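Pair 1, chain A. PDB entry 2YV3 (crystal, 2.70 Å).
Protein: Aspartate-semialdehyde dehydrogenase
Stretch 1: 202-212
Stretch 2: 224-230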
# COMPACT_ATOMS: atom_id res chain seq x y z
N GLY A 202 -3.09 -10.50 -16.72
CA GLY A 202 -2.74 -10.58 -15.31
C GLY A 202 -3.30 -9.51 -14.40
O GLY A 202 -3.63 -9.77 -13.24
N TYR A 203 -3.40 -8.30 -14.94
CA TYR A 203 -3.94 -7.15 -14.22
C TYR A 203 -5.45 -7.26 -14.02
O TYR A 203 -6.11 -8.15 -14.56
CB TYR A 203 -3.61 -5.87 -14.99
CG TYR A 203 -2.15 -5.57 -15.02
CD1 TYR A 203 -1.57 -4.75 -14.07
CD2 TYR A 203 -1.30 -6.22 -15.93
CE1 TYR A 203 -0.19 -4.57 -14.00
CE2 TYR A 203 0.08 -6.05 -15.88
CZ TYR A 203 0.62 -5.23 -14.91
OH TYR A 203 1.98 -5.07 -14.80
N THR A 204 -5.99 -6.36 -13.21
CA THR A 204 -7.42 -6.32 -12.93
C THR A 204 -7.99 -5.14 -13.70
O THR A 204 -7.24 -4.24 -14.12
CB THR A 204 -7.70 -6.13 -11.41
OG1 THR A 204 -7.39 -4.78 -11.02
CG2 THR A 204 -6.87 -7.12 -10.59
N ARG A 205 -9.30 -5.13 -13.91
CA ARG A 205 -9.93 -4.04 -14.65
C ARG A 205 -9.56 -2.72 -14.00
O ARG A 205 -9.36 -1.74 -14.69
CB ARG A 205 -11.46 -4.21 -14.67
CG ARG A 205 -12.24 -2.97 -15.10
CD ARG A 205 -13.17 -3.21 -16.30
NE ARG A 205 -14.01 -2.04 -16.57
CZ ARG A 205 -14.82 -1.90 -17.63
NH1 ARG A 205 -14.91 -2.86 -18.53
NH2 ARG A 205 -15.52 -0.79 -17.78
N GLU A 206 -9.46 -2.71 -12.68
CA GLU A 206 -9.09 -1.48 -11.97
C GLU A 206 -7.70 -1.04 -12.41
O GLU A 206 -7.51 0.06 -12.91
CB GLU A 206 -9.09 -1.72 -10.46
CG GLU A 206 -9.03 -0.46 -9.64
CD GLU A 206 -10.36 0.27 -9.55
OE1 GLU A 206 -11.34 -0.08 -10.28
OE2 GLU A 206 -10.43 1.22 -8.75
N GLU A 207 -6.71 -1.91 -12.23
CA GLU A 207 -5.34 -1.62 -12.63
C GLU A 207 -5.31 -1.10 -14.06
O GLU A 207 -4.75 -0.03 -14.32
CB GLU A 207 -4.48 -2.89 -12.53
CG GLU A 207 -4.29 -3.36 -11.11
CD GLU A 207 -3.63 -4.72 -11.00
OE1 GLU A 207 -4.22 -5.72 -11.45
OE2 GLU A 207 -2.51 -4.78 -10.45
N MET A 208 -5.93 -1.85 -14.97
CA MET A 208 -5.97 -1.52 -16.39
C MET A 208 -6.51 -0.15 -16.77
O MET A 208 -6.19 0.39 -17.83
CB MET A 208 -6.72 -2.61 -17.15
CG MET A 208 -5.84 -3.81 -17.45
SD MET A 208 -4.18 -3.20 -17.83
CE MET A 208 -4.40 -2.50 -19.45
N LYS A 209 -7.32 0.40 -15.88
CA LYS A 209 -7.92 1.71 -16.07
C LYS A 209 -6.87 2.79 -15.89
O LYS A 209 -6.84 3.76 -16.65
CB LYS A 209 -9.07 1.88 -15.08
CG LYS A 209 -10.20 0.91 -15.39
CD LYS A 209 -11.08 0.60 -14.19
CE LYS A 209 -11.97 1.76 -13.78
NZ LYS A 209 -12.93 1.37 -12.70
N VAL A 210 -5.98 2.62 -14.90
CA VAL A 210 -4.93 3.61 -14.66
C VAL A 210 -4.22 3.90 -15.96
O VAL A 210 -3.64 4.96 -16.13
CB VAL A 210 -3.87 3.10 -13.62
CG1 VAL A 210 -2.75 4.13 -13.44
CG2 VAL A 210 -4.55 2.80 -12.28
N VAL A 211 -4.30 2.95 -16.90
CA VAL A 211 -3.67 3.09 -18.22
C VAL A 211 -4.60 3.61 -19.32
O VAL A 211 -4.38 4.70 -19.85
CB VAL A 211 -3.09 1.75 -18.69
CG1 VAL A 211 -2.10 1.99 -19.82
CG2 VAL A 211 -2.45 1.01 -17.53
N TRP A 212 -5.62 2.84 -19.68
CA TRP A 212 -6.55 3.25 -20.74
C TRP A 212 -7.14 4.65 -20.51
O TRP A 212 -7.39 5.40 -21.46
CB TRP A 212 -7.71 2.25 -20.87
CG TRP A 212 -7.29 0.83 -21.05
CD1 TRP A 212 -6.13 0.37 -21.62
CD2 TRP A 212 -8.04 -0.33 -20.68
NE1 TRP A 212 -6.12 -1.01 -21.62
CE2 TRP A 212 -7.28 -1.46 -21.05
CE3 TRP A 212 -9.29 -0.53 -20.07
CZ2 TRP A 212 -7.73 -2.76 -20.84
CZ3 TRP A 212 -9.73 -1.82 -19.86
CH2 TRP A 212 -8.96 -2.92 -20.24
N ARG A 224 4.16 4.38 -20.78
CA ARG A 224 4.20 3.02 -20.22
C ARG A 224 3.67 3.08 -18.80
O ARG A 224 4.30 3.69 -17.95
CB ARG A 224 5.63 2.47 -20.16
CG ARG A 224 6.33 2.37 -21.50
CD ARG A 224 5.74 1.25 -22.34
NE ARG A 224 6.33 -0.04 -22.00
CZ ARG A 224 5.68 -1.20 -22.09
NH1 ARG A 224 6.30 -2.34 -21.76
NH2 ARG A 224 4.41 -1.22 -22.48
N ILE A 225 2.54 2.45 -18.53
CA ILE A 225 2.02 2.50 -17.18
C ILE A 225 1.74 1.12 -16.60
O ILE A 225 1.08 0.29 -17.24
CB ILE A 225 0.71 3.31 -17.12
CG1 ILE A 225 0.82 4.57 -17.96
CG2 ILE A 225 0.43 3.72 -15.69
CD1 ILE A 225 -0.49 5.34 -18.05
N SER A 226 2.25 0.88 -15.40
CA SER A 226 2.06 -0.37 -14.66
C SER A 226 1.41 0.07 -13.35
O SER A 226 1.70 1.16 -12.87
CB SER A 226 3.41 -1.04 -14.36
OG SER A 226 3.29 -2.15 -13.49
N ALA A 227 0.54 -0.76 -12.79
CA ALA A 227 -0.12 -0.41 -11.53
C ALA A 227 -0.67 -1.62 -10.80
O ALA A 227 -1.18 -2.55 -11.43
CB ALA A 227 -1.25 0.58 -11.80
N THR A 228 -0.57 -1.62 -9.47
CA THR A 228 -1.08 -2.71 -8.65
C THR A 228 -2.14 -2.12 -7.74
O THR A 228 -1.82 -1.41 -6.80
CB THR A 228 -0.01 -3.32 -7.71
OG1 THR A 228 1.10 -3.80 -8.47
CG2 THR A 228 -0.62 -4.51 -6.90
N ALA A 229 -3.41 -2.43 -8.01
CA ALA A 229 -4.49 -1.91 -7.19
C ALA A 229 -4.63 -2.74 -5.92
O ALA A 229 -4.88 -3.94 -5.99
CB ALA A 229 -5.81 -1.92 -7.98
N VAL A 230 -4.47 -2.11 -4.76
CA VAL A 230 -4.63 -2.86 -3.53
C VAL A 230 -5.65 -2.19 -2.62
O VAL A 230 -5.64 -0.98 -2.46
CB VAL A 230 -3.31 -3.05 -2.80
CG1 VAL A 230 -3.52 -3.99 -1.59
CG2 VAL A 230 -2.28 -3.64 -3.76

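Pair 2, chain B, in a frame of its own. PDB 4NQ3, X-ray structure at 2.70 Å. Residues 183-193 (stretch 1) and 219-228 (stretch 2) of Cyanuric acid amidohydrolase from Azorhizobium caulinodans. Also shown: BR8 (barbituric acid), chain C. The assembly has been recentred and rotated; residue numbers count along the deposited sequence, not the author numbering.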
# COMPACT_ATOMS: atom_id res chain seq x y z
N SER B 183 14.96 8.78 8.14
CA SER B 183 15.81 9.90 7.77
C SER B 183 14.97 11.14 7.41
O SER B 183 15.43 12.28 7.62
CB SER B 183 16.73 9.54 6.60
OG SER B 183 16.03 9.49 5.38
N MSE B 184 13.76 10.93 6.91
CA MSE B 184 12.88 12.06 6.57
C MSE B 184 12.46 12.78 7.84
O MSE B 184 12.37 14.02 7.88
CB MSE B 184 11.65 11.61 5.79
CG MSE B 184 11.96 11.01 4.46
SE MSE B 184 10.33 10.86 3.42
CE MSE B 184 9.80 9.06 3.84
N GLY B 185 12.18 12.00 8.89
CA GLY B 185 11.80 12.60 10.14
C GLY B 185 12.97 13.38 10.75
O GLY B 185 12.79 14.51 11.21
N LEU B 186 14.17 12.78 10.73
CA LEU B 186 15.35 13.42 11.29
C LEU B 186 15.63 14.71 10.53
O LEU B 186 15.94 15.76 11.11
CB LEU B 186 16.58 12.48 11.24
CG LEU B 186 16.47 11.32 12.24
CD1 LEU B 186 17.54 10.29 12.11
CD2 LEU B 186 16.47 11.90 13.59
N SER B 187 15.53 14.64 9.21
CA SER B 187 15.83 15.81 8.42
C SER B 187 14.80 16.92 8.69
O SER B 187 15.19 18.10 8.82
CB SER B 187 15.89 15.47 6.94
OG SER B 187 16.18 16.66 6.22
N ARG B 188 13.52 16.57 8.77
CA ARG B 188 12.51 17.57 9.09
C ARG B 188 12.79 18.14 10.48
O ARG B 188 12.72 19.35 10.69
CB ARG B 188 11.08 16.98 9.05
CG ARG B 188 10.50 16.67 7.68
CD ARG B 188 9.04 16.22 7.77
NE ARG B 188 8.95 15.00 8.56
CZ ARG B 188 8.74 13.78 8.05
NH1 ARG B 188 8.56 13.64 6.75
NH2 ARG B 188 8.68 12.72 8.84
N GLY B 189 13.12 17.25 11.41
CA GLY B 189 13.35 17.63 12.79
C GLY B 189 14.52 18.57 12.96
O GLY B 189 14.40 19.59 13.65
N ALA B 190 15.67 18.21 12.37
CA ALA B 190 16.85 19.07 12.45
C ALA B 190 16.57 20.43 11.82
O ALA B 190 16.92 21.46 12.38
CB ALA B 190 18.03 18.42 11.80
N SER B 191 15.94 20.44 10.67
CA SER B 191 15.55 21.69 10.04
C SER B 191 14.63 22.52 10.93
O SER B 191 14.78 23.73 11.03
CB SER B 191 14.85 21.41 8.71
OG SER B 191 15.76 20.80 7.82
N ALA B 192 13.67 21.87 11.58
CA ALA B 192 12.75 22.58 12.45
C ALA B 192 13.51 23.24 13.61
O ALA B 192 13.26 24.40 13.95
CB ALA B 192 11.68 21.64 12.96
N LEU B 193 14.46 22.53 14.20
CA LEU B 193 15.22 23.11 15.31
C LEU B 193 16.05 24.27 14.81
O LEU B 193 16.25 25.26 15.51
CB LEU B 193 16.11 22.06 15.96
CG LEU B 193 15.21 21.14 16.77
CD1 LEU B 193 15.97 19.93 17.30
CD2 LEU B 193 14.54 21.94 17.86
N TRP B 219 10.24 22.69 20.40
CA TRP B 219 9.61 22.85 19.10
C TRP B 219 9.38 24.31 18.75
O TRP B 219 9.37 25.18 19.62
CB TRP B 219 8.29 22.08 19.00
CG TRP B 219 7.30 22.33 20.10
CD1 TRP B 219 7.13 21.59 21.23
CD2 TRP B 219 6.31 23.38 20.15
NE1 TRP B 219 6.10 22.12 21.99
CE2 TRP B 219 5.59 23.22 21.35
CE3 TRP B 219 5.97 24.44 19.30
CZ2 TRP B 219 4.56 24.07 21.72
CZ3 TRP B 219 4.94 25.29 19.67
CH2 TRP B 219 4.25 25.10 20.87
N SER B 220 9.23 24.55 17.45
CA SER B 220 8.89 25.87 16.92
C SER B 220 7.41 25.95 16.59
O SER B 220 6.82 24.98 16.10
CB SER B 220 9.71 26.16 15.66
OG SER B 220 9.06 27.15 14.88
N ALA B 221 6.81 27.10 16.83
CA ALA B 221 5.43 27.32 16.43
C ALA B 221 5.34 27.78 14.97
O ALA B 221 4.25 28.05 14.46
CB ALA B 221 4.78 28.36 17.35
N ARG B 222 6.48 27.87 14.29
CA ARG B 222 6.43 28.42 12.96
C ARG B 222 7.10 27.57 11.90
O ARG B 222 6.91 27.79 10.70
CB ARG B 222 7.03 29.82 13.00
CG ARG B 222 5.95 30.80 13.41
CD ARG B 222 6.46 32.05 14.05
NE ARG B 222 7.09 31.78 15.33
CZ ARG B 222 7.84 32.67 15.95
NH1 ARG B 222 8.00 33.87 15.41
NH2 ARG B 222 8.42 32.38 17.11
N ALA B 223 7.83 26.55 12.35
CA ALA B 223 8.53 25.65 11.44
C ALA B 223 7.56 24.80 10.63
O ALA B 223 6.60 24.24 11.16
CB ALA B 223 9.50 24.75 12.22
N SER B 224 7.80 24.71 9.32
CA SER B 224 7.12 23.73 8.50
C SER B 224 8.11 23.06 7.55
O SER B 224 8.57 23.66 6.60
CB SER B 224 5.98 24.38 7.73
OG SER B 224 5.44 23.46 6.81
N CYS B 225 8.45 21.81 7.82
CA CYS B 225 9.49 21.14 7.05
C CYS B 225 8.99 19.98 6.22
O CYS B 225 8.17 19.18 6.68
CB CYS B 225 10.57 20.68 7.99
SG CYS B 225 11.13 22.09 8.93
N SER B 226 9.48 19.90 5.00
CA SER B 226 9.06 18.90 4.03
C SER B 226 10.31 18.29 3.39
O SER B 226 11.16 19.01 2.84
CB SER B 226 8.14 19.53 2.98
OG SER B 226 7.77 18.60 1.99
N SER B 227 10.44 16.97 3.50
CA SER B 227 11.63 16.27 3.06
C SER B 227 11.39 15.70 1.65
O SER B 227 10.26 15.46 1.27
CB SER B 227 12.00 15.18 4.07
OG SER B 227 13.24 14.56 3.78
N GLY B 228 12.44 15.51 0.86
CA GLY B 228 12.26 14.99 -0.47
C GLY B 228 13.52 14.36 -1.03
O GLY B 228 14.63 14.72 -0.68
N1 BR8 C . 7.63 15.18 2.22
C2 BR8 C . 6.60 15.21 1.35
O2 BR8 C . 6.82 14.99 0.17
N3 BR8 C . 5.33 15.46 1.79
C4 BR8 C . 5.05 15.69 3.17
O4 BR8 C . 3.90 15.91 3.53
C5 BR8 C . 6.14 15.73 4.24
C6 BR8 C . 7.48 15.42 3.58
O8 BR8 C . 8.47 15.37 4.26

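In both pairs a helix lies across a single strand and runs roughly antiparallel to it. The axes of helix 205-212 and strand 224-228 in pair 1 approach to 7.4 Å at 153° between their N-to-C directions; those of helix 183-193 and strand 223-227 in pair 2 approach to 7.6 Å at 148°. Fourteen central residues superpose with an RMSD of 0.7 Å. The matched positions run from Thr A204 = Gly B185 to Trp A212 = Leu B193 on the first stretch and from Arg A224 = Arg B222 to Val A230 = Gly B228 on the second. On the second stretch, alternate residues point their CA-to-CB bonds toward the helix: Ile A225, Ala A227 and Ala A229 in pair 1, Ala B223, Cys B225 and Ser B227 in pair 2.

The bulk is distributed differently at these positions. In pair 1 the helix supplies two valines. Val A210 CG1 meets Ile A225 CG2 at 3.9 Å and Val A210 CG2 meets Ala A227 CB at 4.0 Å, while Val A211 CG2 lies 3.9 Å from Ile A225 CB. In pair 2 the counterparts of these valines are the smaller Ser B191 and Ala B192, and alanine replaces isoleucine on the strand. Contact is kept by Ala B192 CB against Ala B223 CB at 3.9 Å, and by the sulfur of Cys B225, which takes the place of Ala A227: its SG is 3.8 Å from Ser B191 CB and 4.1 Å from Ala B192 CB. Ser B191 OG turns back along its own helix and donates to Ser B187 O at 2.9 Å.

Glu A207 and Arg B188 coincide, and both bring the aliphatic part of a side chain against the second stretch, in rotamers m and t for chi1 and chi2. Glu A207 CG is 3.8 Å from Ala A229 CB; Arg B188 CG is 4.2 Å from Ser B227 CB. Their polar ends serve different ends. Glu A207 OE1 accepts from Thr A204 N at 2.6 Å, and Glu A207 N donates to Thr A204 OG1 at 3.2 Å, so residue and N-cap brace each other at the start of the helix. Glycine occupies the cap's position in pair 2, within a helix that begins earlier. There, Arg B188 instead reaches the bound barbituric acid, its NH1 donating to BR8 O8 at 3.0 Å. Ser B227 N donates to the same O8 at 2.6 Å, and BR8 N1 donates to Ser B227 O at 2.8 Å, so helix and strand are joined through the ligand, with no direct hydrogen bond between the stretches.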